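Long-range contacts in nourseothricin acetyltransferase (Streptomyces noursei, PDB 5C82), which probably transfers an acetyl group from acetyl-CoA to the antibiotic nourseothricin, giving resistance to it: residues A[33-38]-A[147-152]; A[82-87]-A[124-129]; A[163-168]-A[184-189]. The protein carries 1 engineered substitution. All blocks are in the same frame, centred on the assembly; numbering follows the deposited sequence. Where two conformers were deposited one is given.

How the contacts relate
Contacts 2 and 3 are buried and belong to the seven-stranded sheet: contact 2 lays helix 122-137 on strand 79-85 near one margin, and contact 3 pairs strands 163-168 and 182-188 at the other margin within the chain, where the second subunit carries the sheet on. Contact 1, only partly buried, joins the small three-stranded sheet to the turn leading into helix 151-158. Chemistry follows place: contact 2 is carried by apolar side chains without a polar bond, contact 3 is mainly backbone hydrogen bonding, and contact 1 combines two hydrogen bonds, one from a side-chain amide, with apolar packing. No element is shared, but Val38 CG1 of contact 1 packs 3.6 Å from Leu167 CD1 of contact 3.

Contact 1 of 3, residues A[33-38]-A[147-152]; sequences DTVFRV and TNVNAP
Asn148, a residue of a turn, holds both polar backbone groups of Phe36, one with its own carbonyl and the other with its side-chain amide. Phe36 N donates to Asn148 O over 3.0 Å, and Asn148 ND2 donates to Phe36 O over 2.8 Å. The second bond is straight, 169° at the hydrogen; it arrives nearly along the C=O axis, and the acceptor lies in the plane of the amide. The two bonds close a ring, so the turn occupies the place a further strand would take beside 34-40. The first torsion of Asn148 (chi1 73°) sets CG between the backbone N and the carbonyl carbon, and from there ND2 reaches Phe36 O. The rotation of the amide is fixed from both ends, because OD1 takes a hydrogen bond from Gln181 N.

Van der Waals contacts lie to either side of this ring in the sequence. Val35 CG1 rests 3.7 Å from Val149 CA, and the side chains of Val38 and Asn148 cross obliquely, CG2 of the valine 4.1 Å from CB of the asparagine. The Phe36 ring presents its edge to the first helical residue: Ala151 CA lies in the ring plane, 4.0 Å from CE1. Ala151 CB is pressed against Thr34 OG1 at 3.2 Å, a snug approach to a hydroxyl whose polar partner is Glu49 OE2.

On its other side strand 34-40 bonds to strand 44-58, with Val35 and Arg37 paired to Val50 and Arg48, which leaves the polar groups of Phe36 facing the turn. Thr147 to Asn150 form a type I beta turn, and Asn150 then serves as N-cap of helix 151-158. This is the junction between the fifth core strand and fourth helix of the GNAT fold, here docked against an added antiparallel sheet.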
ATOM      1  N   ASP A  33      23.967  -9.163   7.409  0.50 21.50           N
ATOM      2  CA  ASP A  33      25.227  -8.865   6.714  0.50 21.75           C
ATOM      3  C   ASP A  33      24.941  -8.286   5.320  0.50 25.32           C
ATOM      4  O   ASP A  33      25.874  -7.875   4.628  0.50 24.74           O
ATOM      5  CB  ASP A  33      26.077 -10.154   6.577  0.50 23.91           C
ATOM      6  CG  ASP A  33      26.476 -10.821   7.880  0.50 36.21           C
ATOM      7  OD1 ASP A  33      27.119 -10.151   8.720  0.50 37.66           O
ATOM      8  OD2 ASP A  33      26.193 -12.026   8.040  0.50 44.22           O
ATOM      9  N   THR A  34      23.656  -8.277   4.892  1.00 21.25           N
ATOM     10  CA  THR A  34      23.239  -7.780   3.559  1.00 20.23           C
ATOM     11  C   THR A  34      21.916  -7.026   3.668  1.00 22.05           C
ATOM     12  O   THR A  34      21.219  -7.180   4.663  1.00 21.55           O
ATOM     13  CB  THR A  34      23.088  -8.910   2.493  1.00 21.49           C
ATOM     14  OG1 THR A  34      21.976  -9.723   2.819  1.00 21.35           O
ATOM     15  CG2 THR A  34      24.319  -9.786   2.330  1.00 14.37           C
ATOM     16  N   VAL A  35      21.582  -6.207   2.645  1.00 16.71           N
ATOM     17  CA  VAL A  35      20.326  -5.451   2.530  1.00 16.15           C
ATOM     18  C   VAL A  35      19.973  -5.428   1.052  1.00 20.25           C
ATOM     19  O   VAL A  35      20.852  -5.622   0.207  1.00 20.01           O
ATOM     20  CB  VAL A  35      20.335  -3.985   3.126  1.00 18.70           C
ATOM     21  CG1 VAL A  35      20.632  -3.967   4.631  1.00 17.24           C
ATOM     22  CG2 VAL A  35      21.285  -3.049   2.357  1.00 18.33           C
ATOM     23  N   PHE A  36      18.705  -5.200   0.732  1.00 16.57           N
ATOM     24  CA  PHE A  36      18.307  -5.046  -0.663  1.00 16.15           C
ATOM     25  C   PHE A  36      18.244  -3.552  -0.876  1.00 20.11           C
ATOM     26  O   PHE A  36      17.475  -2.855  -0.195  1.00 18.92           O
ATOM     27  CB  PHE A  36      16.982  -5.743  -0.981  1.00 17.42           C
ATOM     28  CG  PHE A  36      17.117  -7.243  -1.167  1.00 18.27           C
ATOM     29  CD1 PHE A  36      17.116  -8.102  -0.071  1.00 18.82           C
ATOM     30  CD2 PHE A  36      17.202  -7.800  -2.448  1.00 19.15           C
ATOM     31  CE1 PHE A  36      17.218  -9.488  -0.246  1.00 19.73           C
ATOM     32  CE2 PHE A  36      17.297  -9.183  -2.624  1.00 20.71           C
ATOM     33  CZ  PHE A  36      17.291 -10.023  -1.522  1.00 19.19           C
ATOM     34  N   ARG A  37      19.183  -3.051  -1.689  1.00 16.20           N
ATOM     35  CA  ARG A  37      19.285  -1.640  -2.040  1.00 16.19           C
ATOM     36  C   ARG A  37      18.266  -1.413  -3.129  1.00 18.16           C
ATOM     37  O   ARG A  37      18.194  -2.189  -4.096  1.00 15.24           O
ATOM     38  CB  ARG A  37      20.706  -1.290  -2.552  1.00 19.28           C
ATOM     39  CG  ARG A  37      20.895   0.204  -2.870  1.00 25.95           C
ATOM     40  CD  ARG A  37      22.321   0.512  -3.268  1.00 41.75           C
ATOM     41  NE  ARG A  37      23.223   0.492  -2.112  1.00 56.41           N
ATOM     42  CZ  ARG A  37      24.546   0.384  -2.191  1.00 69.32           C
ATOM     43  NH1 ARG A  37      25.143   0.271  -3.373  1.00 49.10           N
ATOM     44  NH2 ARG A  37      25.282   0.369  -1.087  1.00 59.31           N
ATOM     45  N   VAL A  38      17.443  -0.380  -2.931  1.00 15.97           N
ATOM     46  CA  VAL A  38      16.386   0.004  -3.853  1.00 16.68           C
ATOM     47  C   VAL A  38      16.871   1.233  -4.633  1.00 25.53           C
ATOM     48  O   VAL A  38      17.265   2.234  -4.032  1.00 26.55           O
ATOM     49  CB  VAL A  38      15.028   0.253  -3.126  1.00 19.25           C
ATOM     50  CG1 VAL A  38      13.980   0.777  -4.090  1.00 18.94           C
ATOM     51  CG2 VAL A  38      14.530  -1.009  -2.422  1.00 18.27           C
ATOM     52  N   THR A 147      10.511  -4.525   5.266  1.00 13.97           N
ATOM     53  CA  THR A 147      11.540  -3.516   5.041  1.00 13.74           C
ATOM     54  C   THR A 147      12.661  -4.119   4.192  1.00 15.67           C
ATOM     55  O   THR A 147      13.016  -5.288   4.367  1.00 14.65           O
ATOM     56  CB  THR A 147      12.047  -2.877   6.341  1.00 19.33           C
ATOM     57  OG1 THR A 147      13.107  -1.997   5.983  1.00 18.05           O
ATOM     58  CG2 THR A 147      12.581  -3.914   7.366  1.00 17.03           C
ATOM     59  N   ASN A 148      13.186  -3.314   3.256  1.00 11.95           N
ATOM     60  CA  ASN A 148      14.266  -3.680   2.346  1.00 12.37           C
ATOM     61  C   ASN A 148      15.556  -4.122   3.096  1.00 16.76           C
ATOM     62  O   ASN A 148      16.374  -4.870   2.546  1.00 16.86           O
ATOM     63  CB  ASN A 148      14.553  -2.499   1.394  1.00 14.00           C
ATOM     64  CG  ASN A 148      15.260  -1.377   2.102  1.00 25.68           C
ATOM     65  OD1 ASN A 148      14.722  -0.766   3.017  1.00 16.38           O
ATOM     66  ND2 ASN A 148      16.538  -1.202   1.817  1.00 21.30           N
ATOM     67  N   VAL A 149      15.743  -3.637   4.330  1.00 12.91           N
ATOM     68  CA  VAL A 149      16.917  -4.002   5.133  1.00 13.05           C
ATOM     69  C   VAL A 149      16.788  -5.404   5.729  1.00 18.22           C
ATOM     70  O   VAL A 149      17.810  -5.992   6.108  1.00 17.65           O
ATOM     71  CB  VAL A 149      17.319  -2.949   6.187  1.00 16.05           C
ATOM     72  CG1 VAL A 149      17.727  -1.632   5.513  1.00 15.20           C
ATOM     73  CG2 VAL A 149      16.236  -2.742   7.248  1.00 15.58           C
ATOM     74  N   ASN A 150      15.541  -5.961   5.771  1.00 14.75           N
ATOM     75  CA  ASN A 150      15.317  -7.316   6.280  1.00 14.68           C
ATOM     76  C   ASN A 150      15.611  -8.401   5.217  1.00 17.84           C
ATOM     77  O   ASN A 150      14.732  -9.188   4.885  1.00 17.47           O
ATOM     78  CB  ASN A 150      13.919  -7.479   6.918  1.00 12.98           C
ATOM     79  CG  ASN A 150      13.841  -8.556   7.991  1.00 23.41           C
ATOM     80  OD1 ASN A 150      14.683  -9.434   8.100  1.00 19.16           O
ATOM     81  ND2 ASN A 150      12.822  -8.520   8.825  1.00 19.65           N
ATOM     82  N   ALA A 151      16.871  -8.468   4.718  1.00 15.28           N
ATOM     83  CA  ALA A 151      17.313  -9.500   3.743  1.00 15.23           C
ATOM     84  C   ALA A 151      16.957 -10.962   4.206  1.00 19.71           C
ATOM     85  O   ALA A 151      16.457 -11.722   3.384  1.00 20.00           O
ATOM     86  CB  ALA A 151      18.813  -9.375   3.465  1.00 15.33           C
ATOM     87  N   PRO A 152      17.128 -11.356   5.498  1.00 17.65           N
ATOM     88  CA  PRO A 152      16.735 -12.726   5.908  1.00 16.98           C
ATOM     89  C   PRO A 152      15.238 -13.061   5.831  1.00 20.26           C
ATOM     90  O   PRO A 152      14.900 -14.199   5.551  1.00 19.88           O
ATOM     91  CB  PRO A 152      17.237 -12.822   7.362  1.00 18.25           C
ATOM     92  CG  PRO A 152      18.327 -11.734   7.466  1.00 23.01           C
ATOM     93  CD  PRO A 152      17.744 -10.628   6.637  1.00 18.86           C
TER

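Contact 2 of 3, residues A[82-87]-A[124-129]; sequences FVAYGD and RALMGL
Phe82 and Ala84 meet Leu126 and Leu129 in an apolar helix-on-sheet contact, where helix 122-137 lies against strand 79-85 of the seven-stranded sheet. The two short segments run roughly antiparallel, with 151° between their directions, and their axes approach to 9.1 Å.

Two leucines share the load, and Leu126 reaches the strand with one methyl, CD2. This CD2 sits 3.7 Å from Phe82 O and 4.0 Å from Ala84 CB, bridging two residues that face the helix; Val83 between them points to the other side of the sheet. With only a methyl at Ala84, Leu126 CD2 lies against both it and the strand backbone. Leu126 also touches Val95 on the neighbouring strand 91-100, which spreads the contact over two strands.

One turn further along the helix, Leu129 deals with the aromatic ring. Its CB lies 4.2 Å above one face of Phe82, displaced toward the rim, while CD1 reaches back to Phe82 CB at 4.2 Å. The ring atom CE2 of Phe82 comes 3.8 Å from Leu129 O. Phe133, another turn on, packs against the same phenylalanine.

Such layering of a long helix over the antiparallel strands at the N-terminal side of the sheet is characteristic of the GNAT fold, in which this helix follows the fourth core strand.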
ATOM      1  N   PHE A  82      -2.582 -15.489  15.201  1.00 17.64           N
ATOM      2  CA  PHE A  82      -2.190 -16.844  15.561  1.00 16.90           C
ATOM      3  C   PHE A  82      -0.881 -16.790  16.328  1.00 19.39           C
ATOM      4  O   PHE A  82       0.035 -16.064  15.942  1.00 16.39           O
ATOM      5  CB  PHE A  82      -2.058 -17.748  14.330  1.00 18.53           C
ATOM      6  CG  PHE A  82      -3.329 -17.877  13.540  1.00 20.30           C
ATOM      7  CD1 PHE A  82      -4.343 -18.732  13.962  1.00 23.90           C
ATOM      8  CD2 PHE A  82      -3.481 -17.214  12.330  1.00 23.05           C
ATOM      9  CE1 PHE A  82      -5.517 -18.861  13.222  1.00 26.48           C
ATOM     10  CE2 PHE A  82      -4.655 -17.339  11.588  1.00 27.28           C
ATOM     11  CZ  PHE A  82      -5.660 -18.177  12.026  1.00 26.92           C
ATOM     12  N   VAL A  83      -0.803 -17.540  17.435  1.00 17.90           N
ATOM     13  CA  VAL A  83       0.390 -17.586  18.290  1.00 16.67           C
ATOM     14  C   VAL A  83       0.974 -18.979  18.265  1.00 20.77           C
ATOM     15  O   VAL A  83       0.233 -19.946  18.111  1.00 21.22           O
ATOM     16  CB  VAL A  83       0.097 -17.126  19.755  1.00 18.90           C
ATOM     17  CG1 VAL A  83      -0.142 -15.616  19.840  1.00 17.24           C
ATOM     18  CG2 VAL A  83      -1.061 -17.920  20.386  1.00 18.68           C
ATOM     19  N   ALA A  84       2.277 -19.077  18.469  1.00 17.39           N
ATOM     20  CA  ALA A  84       3.030 -20.334  18.575  1.00 17.66           C
ATOM     21  C   ALA A  84       3.779 -20.319  19.900  1.00 21.06           C
ATOM     22  O   ALA A  84       4.528 -19.376  20.166  1.00 21.10           O
ATOM     23  CB  ALA A  84       4.026 -20.468  17.426  1.00 18.02           C
ATOM     24  N   TYR A  85       3.535 -21.318  20.752  1.00 17.73           N
ATOM     25  CA  TYR A  85       4.201 -21.428  22.060  1.00 17.70           C
ATOM     26  C   TYR A  85       5.121 -22.641  22.099  1.00 23.45           C
ATOM     27  O   TYR A  85       4.762 -23.713  21.628  1.00 21.40           O
ATOM     28  CB  TYR A  85       3.177 -21.493  23.207  1.00 17.55           C
ATOM     29  CG  TYR A  85       2.668 -20.134  23.640  1.00 19.37           C
ATOM     30  CD1 TYR A  85       1.556 -19.557  23.035  1.00 20.53           C
ATOM     31  CD2 TYR A  85       3.286 -19.433  24.673  1.00 20.50           C
ATOM     32  CE1 TYR A  85       1.100 -18.299  23.412  1.00 21.06           C
ATOM     33  CE2 TYR A  85       2.830 -18.172  25.069  1.00 21.00           C
ATOM     34  CZ  TYR A  85       1.739 -17.610  24.433  1.00 28.45           C
ATOM     35  OH  TYR A  85       1.286 -16.373  24.817  1.00 29.03           O
ATOM     36  N   GLY A  86       6.293 -22.460  22.679  1.00 25.00           N
ATOM     37  CA  GLY A  86       7.256 -23.537  22.859  1.00 27.17           C
ATOM     38  C   GLY A  86       6.938 -24.381  24.078  1.00 36.66           C
ATOM     39  O   GLY A  86       5.990 -24.071  24.805  1.00 35.68           O
ATOM     40  N   ASP A  87       7.744 -25.448  24.315  1.00 38.85           N
ATOM     41  CA  ASP A  87       7.616 -26.375  25.453  1.00 40.93           C
ATOM     42  C   ASP A  87       7.727 -25.664  26.805  1.00 45.95           C
ATOM     43  O   ASP A  87       7.026 -26.014  27.752  1.00 46.78           O
ATOM     44  CB  ASP A  87       8.668 -27.498  25.375  1.00 43.68           C
ATOM     45  CG  ASP A  87       8.266 -28.692  24.526  1.00 63.77           C
ATOM     46  OD1 ASP A  87       7.296 -29.394  24.905  1.00 65.79           O
ATOM     47  OD2 ASP A  87       8.967 -28.970  23.519  1.00 72.81           O
ATOM     48  N   ARG A 124       7.100 -20.692   9.158  1.00 21.23           N
ATOM     49  CA  ARG A 124       6.466 -21.486   8.110  1.00 20.46           C
ATOM     50  C   ARG A 124       5.117 -22.017   8.565  1.00 23.04           C
ATOM     51  O   ARG A 124       4.146 -21.953   7.797  1.00 23.27           O
ATOM     52  CB  ARG A 124       7.408 -22.630   7.679  1.00 20.68           C
ATOM     53  CG  ARG A 124       6.820 -23.589   6.637  1.00 30.28           C
ATOM     54  CD  ARG A 124       7.886 -24.498   6.045  1.00 38.05           C
ATOM     55  NE  ARG A 124       9.071 -23.719   5.689  1.00 47.93           N
ATOM     56  CZ  ARG A 124       9.221 -23.009   4.570  1.00 58.75           C
ATOM     57  NH1 ARG A 124       8.284 -23.034   3.620  1.00 45.01           N
ATOM     58  NH2 ARG A 124      10.310 -22.289   4.383  1.00 34.12           N
ATOM     59  N   ALA A 125       5.049 -22.549   9.812  1.00 18.13           N
ATOM     60  CA  ALA A 125       3.812 -23.065  10.379  1.00 16.68           C
ATOM     61  C   ALA A 125       2.810 -21.917  10.580  1.00 19.05           C
ATOM     62  O   ALA A 125       1.643 -22.070  10.203  1.00 18.46           O
ATOM     63  CB  ALA A 125       4.081 -23.780  11.695  1.00 16.97           C
ATOM     64  N   LEU A 126       3.261 -20.761  11.106  1.00 14.94           N
ATOM     65  CA  LEU A 126       2.371 -19.588  11.289  1.00 15.09           C
ATOM     66  C   LEU A 126       1.805 -19.076   9.952  1.00 19.36           C
ATOM     67  O   LEU A 126       0.631 -18.722   9.885  1.00 18.45           O
ATOM     68  CB  LEU A 126       3.048 -18.430  12.042  1.00 15.09           C
ATOM     69  CG  LEU A 126       3.368 -18.638  13.517  1.00 19.54           C
ATOM     70  CD1 LEU A 126       4.354 -17.586  13.994  1.00 19.49           C
ATOM     71  CD2 LEU A 126       2.108 -18.654  14.382  1.00 18.26           C
HETATM   72  N   MSE A 127       2.652 -19.061   8.895  1.00 16.98           N
HETATM   73  CA  MSE A 127       2.280 -18.648   7.542  1.00 15.89           C
HETATM   74  C   MSE A 127       1.308 -19.663   6.918  1.00 19.72           C
HETATM   75  O   MSE A 127       0.428 -19.274   6.149  1.00 18.97           O
HETATM   76  CB  MSE A 127       3.523 -18.433   6.656  1.00 17.17           C
HETATM   77  CG  MSE A 127       3.205 -17.691   5.359  1.00 23.71           C
HETATM   78 SE   MSE A 127       2.576 -15.853   5.733  0.86 31.58          SE
HETATM   79  CE  MSE A 127       4.261 -14.953   5.915  1.00 27.60           C
ATOM     80  N   GLY A 128       1.462 -20.940   7.282  1.00 16.49           N
ATOM     81  CA  GLY A 128       0.551 -22.007   6.860  1.00 15.31           C
ATOM     82  C   GLY A 128      -0.815 -21.783   7.495  1.00 17.81           C
ATOM     83  O   GLY A 128      -1.842 -21.910   6.828  1.00 17.14           O
ATOM     84  N   LEU A 129      -0.836 -21.404   8.786  1.00 15.73           N
ATOM     85  CA  LEU A 129      -2.066 -21.095   9.536  1.00 16.85           C
ATOM     86  C   LEU A 129      -2.759 -19.867   8.925  1.00 19.29           C
ATOM     87  O   LEU A 129      -3.981 -19.869   8.775  1.00 17.31           O
ATOM     88  CB  LEU A 129      -1.756 -20.855  11.017  1.00 17.90           C
ATOM     89  CG  LEU A 129      -1.441 -22.107  11.880  1.00 24.33           C
ATOM     90  CD1 LEU A 129      -1.108 -21.683  13.312  1.00 24.08           C
ATOM     91  CD2 LEU A 129      -2.629 -23.097  11.924  1.00 25.76           C
TER

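Contact 3 of 3, residues A[163-168]-A[184-189]; sequences TLCGLD and YMSMPC
The ring of Tyr184 lies aslant beside the peptide joining Gly166 to Leu167, with CD2 3.6 Å from Leu167 N. At its far end OH comes 3.4 Å from Asp168 CB; the two side chains run side by side and point the same way, the carboxylate turned 74° from the ring. Trp143 of the adjoining strand meets the same tyrosine ring at about 45°. The carboxylate itself looks elsewhere: OD2 makes a salt bridge with Arg105 of the second subunit, and OD1 accepts from Ala170 N.

The backbones explain how the ring gets there. Thr163 and Ser186 form an antiparallel hydrogen-bonded pair, Ser186 N donating to Thr163 O at 3.0 Å and Thr163 N to Ser186 O. A water also links their hydroxyls, 2.6 Å from Thr163 OG1 and 2.7 Å from Ser186 OG. Past Leu164 the register slips by one, because Cys165 and Gly166 both face Tyr184. Tyr184 O takes a bond of 2.8 Å from Cys165 N, the donor standing above its carbonyl plane, and a weak one from Gly166 N. Tyr184 N donates to Gly166 O, completing the pair. Gly166 has no side chain on the face where the Tyr184 ring lies, and the ring closes on the backbone there.

Within the bulge, Cys165 CB comes 3.3 Å from Ser186 OG. Residues 166-168 go on to pair antiparallel with a strand of the second subunit, so this classic beta bulge marks the C-terminal strand pair of a GNAT sheet that continues through the dimer interface.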
ATOM      1  N   THR A 163       6.642 -13.814  -3.929  1.00 14.47           N
ATOM      2  CA  THR A 163       7.523 -13.129  -4.881  1.00 13.97           C
ATOM      3  C   THR A 163       7.212 -11.639  -4.767  1.00 16.95           C
ATOM      4  O   THR A 163       6.095 -11.272  -4.403  1.00 16.75           O
ATOM      5  CB  THR A 163       7.336 -13.594  -6.341  1.00 19.30           C
ATOM      6  OG1 THR A 163       6.008 -13.299  -6.735  1.00 21.03           O
ATOM      7  CG2 THR A 163       7.653 -15.070  -6.565  1.00 17.60           C
ATOM      8  N   LEU A 164       8.186 -10.790  -5.080  1.00 13.55           N
ATOM      9  CA  LEU A 164       8.023  -9.341  -5.069  1.00 13.00           C
ATOM     10  C   LEU A 164       6.844  -8.947  -5.967  1.00 17.75           C
ATOM     11  O   LEU A 164       6.790  -9.382  -7.109  1.00 18.40           O
ATOM     12  CB  LEU A 164       9.321  -8.695  -5.591  1.00 12.60           C
ATOM     13  CG  LEU A 164       9.422  -7.182  -5.510  1.00 15.78           C
ATOM     14  CD1 LEU A 164       9.612  -6.714  -4.025  1.00 15.93           C
ATOM     15  CD2 LEU A 164      10.574  -6.707  -6.350  1.00 15.57           C
ATOM     16  N   CYS A 165       5.899  -8.148  -5.449  1.00 14.32           N
ATOM     17  CA  CYS A 165       4.744  -7.708  -6.232  1.00 14.15           C
ATOM     18  C   CYS A 165       4.647  -6.181  -6.287  1.00 19.50           C
ATOM     19  O   CYS A 165       3.769  -5.631  -6.928  1.00 18.60           O
ATOM     20  CB  CYS A 165       3.455  -8.341  -5.719  1.00 13.51           C
ATOM     21  SG  CYS A 165       2.897  -7.703  -4.129  1.00 17.38           S
ATOM     22  N   GLY A 166       5.550  -5.516  -5.594  1.00 17.03           N
ATOM     23  CA  GLY A 166       5.583  -4.069  -5.562  1.00 17.29           C
ATOM     24  C   GLY A 166       6.454  -3.559  -4.439  1.00 19.75           C
ATOM     25  O   GLY A 166       7.207  -4.328  -3.821  1.00 17.00           O
ATOM     26  N   LEU A 167       6.347  -2.243  -4.186  1.00 14.81           N
ATOM     27  CA  LEU A 167       7.107  -1.537  -3.163  1.00 14.92           C
ATOM     28  C   LEU A 167       6.535  -0.144  -2.937  1.00 16.87           C
ATOM     29  O   LEU A 167       5.776   0.342  -3.774  1.00 16.55           O
ATOM     30  CB  LEU A 167       8.620  -1.447  -3.537  1.00 15.26           C
ATOM     31  CG  LEU A 167       9.069  -0.459  -4.646  1.00 21.56           C
ATOM     32  CD1 LEU A 167      10.545  -0.183  -4.555  1.00 22.29           C
ATOM     33  CD2 LEU A 167       8.874  -1.036  -6.009  1.00 26.68           C
ATOM     34  N   ASP A 168       6.910   0.494  -1.824  1.00 13.38           N
ATOM     35  CA  ASP A 168       6.587   1.897  -1.531  1.00 12.50           C
ATOM     36  C   ASP A 168       7.809   2.521  -0.864  1.00 15.96           C
ATOM     37  O   ASP A 168       8.053   2.299   0.326  1.00 14.05           O
ATOM     38  CB  ASP A 168       5.304   2.081  -0.688  1.00 13.22           C
ATOM     39  CG  ASP A 168       4.849   3.552  -0.547  1.00 19.74           C
ATOM     40  OD1 ASP A 168       5.634   4.472  -0.908  1.00 19.26           O
ATOM     41  OD2 ASP A 168       3.737   3.778  -0.078  1.00 19.10           O
ATOM     42  N   TYR A 184       6.842  -5.080  -1.120  1.00 14.32           N
ATOM     43  CA  TYR A 184       5.592  -5.825  -1.147  1.00 14.26           C
ATOM     44  C   TYR A 184       5.753  -7.181  -1.805  1.00 17.09           C
ATOM     45  O   TYR A 184       6.402  -7.286  -2.842  1.00 14.70           O
ATOM     46  CB  TYR A 184       4.482  -4.981  -1.796  1.00 16.14           C
ATOM     47  CG  TYR A 184       4.212  -3.666  -1.079  1.00 18.19           C
ATOM     48  CD1 TYR A 184       4.324  -3.567   0.303  1.00 20.05           C
ATOM     49  CD2 TYR A 184       3.726  -2.557  -1.772  1.00 18.28           C
ATOM     50  CE1 TYR A 184       4.021  -2.385   0.969  1.00 21.85           C
ATOM     51  CE2 TYR A 184       3.435  -1.363  -1.112  1.00 18.05           C
ATOM     52  CZ  TYR A 184       3.597  -1.281   0.257  1.00 23.83           C
ATOM     53  OH  TYR A 184       3.287  -0.131   0.940  1.00 27.61           O
HETATM   54  N   MSE A 185       5.254  -8.246  -1.136  1.00 14.36           N
HETATM   55  CA  MSE A 185       5.357  -9.607  -1.675  1.00 13.07           C
HETATM   56  C   MSE A 185       4.019 -10.302  -1.608  1.00 15.90           C
HETATM   57  O   MSE A 185       3.248 -10.102  -0.665  1.00 14.63           O
HETATM   58  CB  MSE A 185       6.456 -10.434  -0.968  1.00 14.96           C
HETATM   59  CG  MSE A 185       7.842  -9.750  -0.951  1.00 19.34           C
HETATM   60 SE   MSE A 185       9.193 -10.827  -0.107  0.79 23.27          SE
HETATM   61  CE  MSE A 185       9.487 -12.197  -1.589  1.00 19.59           C
ATOM     62  N   SER A 186       3.722 -11.098  -2.621  1.00 12.60           N
ATOM     63  CA  SER A 186       2.454 -11.793  -2.646  1.00 12.66           C
ATOM     64  C   SER A 186       2.611 -13.242  -3.053  1.00 18.40           C
ATOM     65  O   SER A 186       3.608 -13.627  -3.668  1.00 16.34           O
ATOM     66  CB  SER A 186       1.451 -11.089  -3.555  1.00 14.66           C
ATOM     67  OG  SER A 186       1.883 -11.141  -4.906  1.00 23.21           O
HETATM   68  N   MSE A 187       1.582 -14.028  -2.731  1.00 16.68           N
HETATM   69  CA  MSE A 187       1.486 -15.430  -3.080  1.00 17.68           C
HETATM   70  C   MSE A 187       0.047 -15.708  -3.452  1.00 21.81           C
HETATM   71  O   MSE A 187      -0.811 -15.355  -2.643  1.00 21.11           O
HETATM   72  CB  MSE A 187       1.844 -16.273  -1.848  1.00 19.90           C
HETATM   73  CG  MSE A 187       2.023 -17.691  -2.145  1.00 28.50           C
HETATM   74 SE   MSE A 187       2.477 -18.615  -0.524  1.00 38.31          SE
HETATM   75  CE  MSE A 187       0.721 -18.756   0.348  1.00 34.76           C
ATOM     76  N   PRO A 188      -0.261 -16.400  -4.587  1.00 19.63           N
ATOM     77  CA  PRO A 188      -1.659 -16.796  -4.835  1.00 20.60           C
ATOM     78  C   PRO A 188      -2.095 -17.797  -3.753  1.00 26.38           C
ATOM     79  O   PRO A 188      -1.273 -18.583  -3.265  1.00 23.45           O
ATOM     80  CB  PRO A 188      -1.617 -17.457  -6.220  1.00 22.49           C
ATOM     81  CG  PRO A 188      -0.221 -17.856  -6.433  1.00 26.30           C
ATOM     82  CD  PRO A 188       0.642 -16.923  -5.631  1.00 21.86           C
ATOM     83  N   CYS A 189      -3.368 -17.736  -3.361  1.00 26.97           N
ATOM     84  CA  CYS A 189      -3.910 -18.589  -2.309  1.00 30.23           C
ATOM     85  C   CYS A 189      -4.452 -19.912  -2.902  1.00 36.51           C
ATOM     86  O   CYS A 189      -5.309 -19.863  -3.770  1.00 34.84           O
ATOM     87  CB  CYS A 189      -4.960 -17.831  -1.497  1.00 32.20           C
ATOM     88  SG  CYS A 189      -5.748 -18.811  -0.199  1.00 37.51           S
TER
HETATM   89  O   HOH W   1       3.755 -12.040  -6.580  1.00 26.29           O